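Local coordinates for hydrolase family protein (Deinococcus radiodurans R1, PDB 3CNH) that is a predicted hydrolase of the haloacid dehalogenase-like superfamily that probably acts as a phosphatase, at residues A[6-20]-A[104-118]. Sequence-based numbering, arbitrary orientation.
Sequences ALFWDIGGVLLTNGW and MYSLNNEGRDLNEYR. With NA (sodium ion), chain C; PO4 (phosphate ion), chain D.
R118, reaching from helix 112-118 into the loop that follows strand 6-9, grips T17 O end-on: NH1 (2.9 Å) and NH2 (3.0 Å) both donate to this one carbonyl oxygen, which lies in the guanidinium plane. L16 CD1 covers one face of the group, 3.9 Å from R118 CZ, and I11 CG2 approaches R118 NH2 obliquely; a bend at chi3 (64°) brings the guanidinium edge to T17 O. S85 also bonds NH1, and E110 OE1, well out of the plane, adds charge attraction alone. A leucine in place of R118 would probably leave T17 O without both donors and free the 16-19 loop to shift. I11 CD1 packs against the amide of N108, 3.7 Å from ND2; that amide is fixed by S106 OG, T133 and N115 OD1. Strands 6-9 and 104-108 pair in parallel through three backbone bonds, such as W9 N to Y105 O. Selenomethionine M104 sets its SE 3.4 Å from W9 NE1, an oblique Met-aromatic contact around a buried NE1 that has no hydrogen-bond partner. On the other face the F8 and Y105 rings are slid apart with little overlap. Against this close, mostly buried packing, the side of G12, N18, N109 and E110 is partly exposed and wetter: a water joins G19 N, E110 OE1 and a phosphate ion. G12 N and N109 N donate to that phosphate; D10 OD2, G12 O and D166 hold the sodium ion with a phosphate oxygen and two waters, and K141 salt-bridges D10 OD1. Neighbouring parallel strands thus deliver an aspartate loop and a second anion-binding loop to one site, the Rossmann-like arrangement of HAD-superfamily phosphatases.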
loop_
_atom_site.group_PDB
_atom_site.type_symbol
_atom_site.label_atom_id
_atom_site.label_comp_id
_atom_site.label_asym_id
_atom_site.label_seq_id
_atom_site.Cartn_x
_atom_site.Cartn_y
_atom_site.Cartn_z
ATOM N N ALA A 6 -12.583 -14.091 0.538
ATOM C CA ALA A 6 -12.117 -12.711 0.542
ATOM C C ALA A 6 -10.741 -12.590 -0.077
ATOM O O ALA A 6 -9.929 -13.471 0.094
ATOM C CB ALA A 6 -12.047 -12.205 1.954
ATOM N N LEU A 7 -10.537 -11.501 -0.818
ATOM C CA LEU A 7 -9.199 -11.132 -1.338
ATOM C C LEU A 7 -8.728 -9.873 -0.647
ATOM O O LEU A 7 -9.485 -8.927 -0.406
ATOM C CB LEU A 7 -9.187 -10.901 -2.856
ATOM C CG LEU A 7 -9.431 -12.093 -3.776
ATOM C CD1 LEU A 7 -10.890 -12.286 -3.848
ATOM C CD2 LEU A 7 -8.826 -11.773 -5.153
ATOM N N PHE A 8 -7.454 -9.914 -0.271
ATOM C CA PHE A 8 -6.753 -8.810 0.365
ATOM C C PHE A 8 -5.674 -8.340 -0.599
ATOM O O PHE A 8 -4.847 -9.121 -1.072
ATOM C CB PHE A 8 -6.108 -9.278 1.668
ATOM C CG PHE A 8 -7.097 -9.632 2.747
ATOM C CD1 PHE A 8 -7.716 -10.875 2.757
ATOM C CD2 PHE A 8 -7.411 -8.734 3.745
ATOM C CE1 PHE A 8 -8.642 -11.205 3.745
ATOM C CE2 PHE A 8 -8.351 -9.061 4.716
ATOM C CZ PHE A 8 -8.945 -10.287 4.718
ATOM N N TRP A 9 -5.701 -7.039 -0.865
ATOM C CA TRP A 9 -4.835 -6.426 -1.861
ATOM C C TRP A 9 -3.871 -5.384 -1.318
ATOM O O TRP A 9 -4.226 -4.438 -0.644
ATOM C CB TRP A 9 -5.656 -5.715 -2.959
ATOM C CG TRP A 9 -6.474 -6.576 -3.848
ATOM C CD1 TRP A 9 -7.681 -7.160 -3.559
ATOM C CD2 TRP A 9 -6.157 -6.964 -5.191
ATOM N NE1 TRP A 9 -8.109 -7.913 -4.623
ATOM C CE2 TRP A 9 -7.200 -7.806 -5.644
ATOM C CE3 TRP A 9 -5.080 -6.719 -6.038
ATOM C CZ2 TRP A 9 -7.209 -8.352 -6.925
ATOM C CZ3 TRP A 9 -5.096 -7.243 -7.293
ATOM C CH2 TRP A 9 -6.139 -8.078 -7.721
ATOM N N ASP A 10 -2.636 -5.623 -1.659
ATOM C CA ASP A 10 -1.564 -4.622 -1.534
ATOM C C ASP A 10 -1.975 -3.551 -2.558
ATOM O O ASP A 10 -2.634 -3.856 -3.586
ATOM C CB ASP A 10 -0.272 -5.346 -1.917
ATOM C CG ASP A 10 0.934 -4.530 -1.908
ATOM O OD1 ASP A 10 1.022 -3.581 -1.140
ATOM O OD2 ASP A 10 1.880 -4.939 -2.679
ATOM N N ILE A 11 -1.607 -2.304 -2.288
ATOM C CA ILE A 11 -1.909 -1.223 -3.250
ATOM C C ILE A 11 -0.651 -0.857 -4.042
ATOM O O ILE A 11 -0.570 -1.051 -5.240
ATOM C CB ILE A 11 -2.559 -0.023 -2.612
ATOM C CG1 ILE A 11 -3.871 -0.461 -1.928
ATOM C CG2 ILE A 11 -2.840 1.083 -3.655
ATOM C CD1 ILE A 11 -4.635 0.662 -1.225
ATOM N N GLY A 12 0.354 -0.378 -3.335
ATOM C CA GLY A 12 1.626 0.001 -3.996
ATOM C C GLY A 12 2.347 -1.165 -4.649
ATOM O O GLY A 12 2.639 -2.161 -3.993
ATOM N N GLY A 13 2.652 -1.008 -5.923
ATOM C CA GLY A 13 3.317 -2.018 -6.732
ATOM C C GLY A 13 2.403 -3.076 -7.306
ATOM O O GLY A 13 2.854 -3.996 -8.004
ATOM N N VAL A 14 1.119 -2.914 -7.022
ATOM C CA VAL A 14 0.091 -3.854 -7.490
ATOM C C VAL A 14 -0.993 -3.099 -8.258
ATOM O O VAL A 14 -1.059 -3.140 -9.502
ATOM C CB VAL A 14 -0.468 -4.685 -6.325
ATOM C CG1 VAL A 14 -1.597 -5.615 -6.748
ATOM C CG2 VAL A 14 0.652 -5.534 -5.684
ATOM N N LEU A 15 -1.799 -2.362 -7.508
ATOM C CA LEU A 15 -2.896 -1.571 -8.098
ATOM C C LEU A 15 -2.417 -0.230 -8.651
ATOM O O LEU A 15 -2.885 0.279 -9.667
ATOM C CB LEU A 15 -3.985 -1.325 -7.054
ATOM C CG LEU A 15 -4.725 -2.589 -6.592
ATOM C CD1 LEU A 15 -5.608 -2.285 -5.376
ATOM C CD2 LEU A 15 -5.514 -3.201 -7.753
ATOM N N LEU A 16 -1.482 0.335 -7.926
ATOM C CA LEU A 16 -0.858 1.623 -8.259
ATOM C C LEU A 16 0.630 1.497 -8.103
ATOM O O LEU A 16 1.139 0.507 -7.586
ATOM C CB LEU A 16 -1.342 2.721 -7.296
ATOM C CG LEU A 16 -2.863 2.958 -7.107
ATOM C CD1 LEU A 16 -3.110 4.015 -6.006
ATOM C CD2 LEU A 16 -3.551 3.324 -8.412
ATOM N N THR A 17 1.319 2.530 -8.549
ATOM C CA THR A 17 2.754 2.625 -8.281
ATOM C C THR A 17 2.913 2.786 -6.768
ATOM O O THR A 17 1.961 3.043 -6.045
ATOM C CB THR A 17 3.390 3.864 -8.961
ATOM O OG1 THR A 17 2.688 5.044 -8.545
ATOM C CG2 THR A 17 3.348 3.726 -10.457
ATOM N N ASN A 18 4.122 2.601 -6.265
ATOM C CA ASN A 18 4.383 2.927 -4.857
ATOM C C ASN A 18 4.132 4.414 -4.652
ATOM O O ASN A 18 4.149 5.174 -5.601
ATOM C CB ASN A 18 5.793 2.567 -4.459
ATOM C CG ASN A 18 5.990 1.076 -4.421
ATOM O OD1 ASN A 18 5.137 0.364 -3.909
ATOM N ND2 ASN A 18 7.066 0.598 -5.008
ATOM N N GLY A 19 3.806 4.785 -3.435
ATOM C CA GLY A 19 3.487 6.184 -3.148
ATOM C C GLY A 19 4.680 7.055 -2.828
ATOM O O GLY A 19 4.723 8.229 -3.160
ATOM N N TRP A 20 5.670 6.451 -2.205
ATOM C CA TRP A 20 6.811 7.257 -1.698
ATOM C C TRP A 20 8.041 6.376 -1.492
ATOM O O TRP A 20 8.624 6.290 -0.427
ATOM C CB TRP A 20 6.344 7.960 -0.423
ATOM C CG TRP A 20 7.186 9.121 0.061
ATOM C CD1 TRP A 20 7.636 9.307 1.346
ATOM C CD2 TRP A 20 7.629 10.251 -0.682
ATOM N NE1 TRP A 20 8.327 10.459 1.432
ATOM C CE2 TRP A 20 8.335 11.084 0.214
ATOM C CE3 TRP A 20 7.511 10.656 -2.015
ATOM C CZ2 TRP A 20 8.947 12.247 -0.194
ATOM C CZ3 TRP A 20 8.100 11.838 -2.408
ATOM C CH2 TRP A 20 8.818 12.619 -1.504
HETATM N N MSE A 104 -13.551 -7.864 -1.372
HETATM C CA MSE A 104 -12.135 -7.541 -1.408
HETATM C C MSE A 104 -11.820 -6.349 -0.528
HETATM O O MSE A 104 -12.623 -5.439 -0.352
HETATM C CB MSE A 104 -11.695 -7.303 -2.862
HETATM C CG MSE A 104 -12.234 -8.353 -3.805
HETATM SE SE MSE A 104 -11.389 -8.387 -5.562
HETATM C CE MSE A 104 -11.339 -6.463 -5.818
ATOM N N TYR A 105 -10.603 -6.359 -0.013
ATOM C CA TYR A 105 -10.147 -5.366 0.962
ATOM C C TYR A 105 -8.689 -5.034 0.696
ATOM O O TYR A 105 -7.977 -5.831 0.098
ATOM C CB TYR A 105 -10.234 -5.980 2.378
ATOM C CG TYR A 105 -11.560 -6.626 2.710
ATOM C CD1 TYR A 105 -11.816 -7.935 2.376
ATOM C CD2 TYR A 105 -12.559 -5.917 3.343
ATOM C CE1 TYR A 105 -13.061 -8.509 2.639
ATOM C CE2 TYR A 105 -13.777 -6.475 3.647
ATOM C CZ TYR A 105 -14.035 -7.787 3.294
ATOM O OH TYR A 105 -15.276 -8.359 3.568
ATOM N N SER A 106 -8.263 -3.838 1.091
ATOM C CA SER A 106 -6.812 -3.559 1.031
ATOM C C SER A 106 -6.183 -4.059 2.300
ATOM O O SER A 106 -6.802 -4.107 3.378
ATOM C CB SER A 106 -6.444 -2.067 0.830
ATOM O OG SER A 106 -6.443 -1.347 2.056
ATOM N N LEU A 107 -4.908 -4.371 2.160
ATOM C CA LEU A 107 -4.039 -4.682 3.314
ATOM C C LEU A 107 -2.694 -4.105 2.896
ATOM O O LEU A 107 -1.984 -4.686 2.077
ATOM C CB LEU A 107 -3.977 -6.183 3.615
ATOM C CG LEU A 107 -3.276 -6.514 4.925
ATOM C CD1 LEU A 107 -4.120 -6.048 6.134
ATOM C CD2 LEU A 107 -2.954 -8.000 5.100
ATOM N N ASN A 108 -2.426 -2.895 3.361
ATOM C CA ASN A 108 -1.339 -2.105 2.785
ATOM C C ASN A 108 -0.715 -1.152 3.736
ATOM O O ASN A 108 -1.303 -0.794 4.763
ATOM C CB ASN A 108 -1.867 -1.294 1.579
ATOM C CG ASN A 108 -2.790 -0.137 1.987
ATOM O OD1 ASN A 108 -3.848 -0.338 2.594
ATOM N ND2 ASN A 108 -2.390 1.093 1.629
ATOM N N ASN A 109 0.534 -0.841 3.426
ATOM C CA ASN A 109 1.313 0.131 4.209
ATOM C C ASN A 109 1.352 1.485 3.521
ATOM O O ASN A 109 1.834 1.624 2.400
ATOM C CB ASN A 109 2.759 -0.327 4.370
ATOM C CG ASN A 109 2.909 -1.637 5.161
ATOM O OD1 ASN A 109 1.962 -2.114 5.826
ATOM N ND2 ASN A 109 4.152 -2.192 5.147
ATOM N N GLU A 110 0.910 2.503 4.246
ATOM C CA GLU A 110 0.859 3.845 3.683
ATOM C C GLU A 110 0.448 4.841 4.727
ATOM O O GLU A 110 -0.382 4.551 5.575
ATOM C CB GLU A 110 -0.180 3.941 2.573
ATOM C CG GLU A 110 0.023 5.113 1.599
ATOM C CD GLU A 110 1.229 4.883 0.699
ATOM O OE1 GLU A 110 1.156 3.989 -0.150
ATOM O OE2 GLU A 110 2.249 5.590 0.851
ATOM N N GLY A 111 1.115 5.995 4.699
ATOM C CA GLY A 111 0.695 7.112 5.515
ATOM C C GLY A 111 -0.737 7.501 5.161
ATOM O O GLY A 111 -1.211 7.309 4.044
ATOM N N ARG A 112 -1.412 8.099 6.129
ATOM C CA ARG A 112 -2.834 8.441 5.972
ATOM C C ARG A 112 -3.134 9.368 4.799
ATOM O O ARG A 112 -4.043 9.120 4.008
ATOM C CB ARG A 112 -3.374 9.076 7.268
ATOM C CG ARG A 112 -4.846 9.470 7.235
ATOM C CD ARG A 112 -5.173 10.266 8.511
ATOM N NE ARG A 112 -6.429 11.014 8.446
ATOM C CZ ARG A 112 -7.646 10.482 8.515
ATOM N NH1 ARG A 112 -7.815 9.170 8.580
ATOM N NH2 ARG A 112 -8.711 11.271 8.467
ATOM N N ASP A 113 -2.381 10.454 4.712
ATOM C CA ASP A 113 -2.687 11.455 3.700
ATOM C C ASP A 113 -2.515 10.924 2.275
ATOM O O ASP A 113 -3.439 11.041 1.429
ATOM C CB ASP A 113 -1.908 12.745 3.971
ATOM C CG ASP A 113 -2.293 13.390 5.297
ATOM O OD1 ASP A 113 -3.498 13.479 5.637
ATOM O OD2 ASP A 113 -1.370 13.788 6.009
ATOM N N LEU A 114 -1.403 10.267 2.017
ATOM C CA LEU A 114 -1.170 9.688 0.678
ATOM C C LEU A 114 -2.158 8.579 0.422
ATOM O O LEU A 114 -2.660 8.427 -0.675
ATOM C CB LEU A 114 0.241 9.147 0.441
ATOM C CG LEU A 114 1.353 10.154 0.164
ATOM C CD1 LEU A 114 2.684 9.412 -0.097
ATOM C CD2 LEU A 114 0.993 11.055 -0.984
ATOM N N ASN A 115 -2.452 7.812 1.445
ATOM C CA ASN A 115 -3.416 6.687 1.287
ATOM C C ASN A 115 -4.763 7.199 0.796
ATOM O O ASN A 115 -5.342 6.731 -0.188
ATOM C CB ASN A 115 -3.620 5.931 2.616
ATOM C CG ASN A 115 -4.232 4.554 2.410
ATOM O OD1 ASN A 115 -3.762 3.757 1.562
ATOM N ND2 ASN A 115 -5.245 4.246 3.223
ATOM N N GLU A 116 -5.234 8.240 1.441
ATOM C CA GLU A 116 -6.583 8.801 1.154
ATOM C C GLU A 116 -6.591 9.484 -0.201
ATOM O O GLU A 116 -7.545 9.369 -0.948
ATOM C CB GLU A 116 -7.079 9.627 2.350
ATOM C CG GLU A 116 -7.368 8.573 3.452
ATOM C CD GLU A 116 -7.918 9.092 4.743
ATOM O OE1 GLU A 116 -7.996 10.329 4.912
ATOM O OE2 GLU A 116 -8.237 8.234 5.603
ATOM N N TYR A 117 -5.482 10.132 -0.547
ATOM C CA TYR A 117 -5.361 10.749 -1.878
ATOM C C TYR A 117 -5.438 9.675 -2.958
ATOM O O TYR A 117 -6.099 9.819 -3.979
ATOM C CB TYR A 117 -4.042 11.533 -2.010
ATOM C CG TYR A 117 -3.725 11.895 -3.435
ATOM C CD1 TYR A 117 -4.217 13.066 -3.995
ATOM C CD2 TYR A 117 -2.951 11.067 -4.228
ATOM C CE1 TYR A 117 -3.951 13.400 -5.309
ATOM C CE2 TYR A 117 -2.687 11.379 -5.563
ATOM C CZ TYR A 117 -3.186 12.566 -6.087
ATOM O OH TYR A 117 -2.928 12.933 -7.367
ATOM N N ARG A 118 -4.770 8.561 -2.708
ATOM C CA ARG A 118 -4.691 7.464 -3.701
ATOM C C ARG A 118 -6.058 6.815 -3.876
ATOM O O ARG A 118 -6.516 6.558 -4.979
ATOM C CB ARG A 118 -3.613 6.445 -3.282
ATOM C CG ARG A 118 -2.203 6.990 -3.585
ATOM C CD ARG A 118 -1.124 6.413 -2.689
ATOM N NE ARG A 118 -0.902 4.973 -2.818
ATOM C CZ ARG A 118 -0.043 4.417 -3.662
ATOM N NH1 ARG A 118 0.578 5.136 -4.584
ATOM N NH2 ARG A 118 0.115 3.093 -3.631
HETATM NA NA NA C . 3.785 -3.516 -2.558
HETATM P P PO4 D . 1.806 -1.005 0.035
HETATM O O1 PO4 D . 1.659 -1.895 1.182
HETATM O O2 PO4 D . 2.653 -1.691 -1.043
HETATM O O3 PO4 D . 0.515 -0.376 -0.509
HETATM O O4 PO4 D . 2.683 0.203 0.365
HETATM O O HOH W 1 5.594 -2.157 -3.142
HETATM O O HOH W 2 2.940 2.665 -1.640
HETATM O O HOH W 3 4.616 -4.649 -0.797
#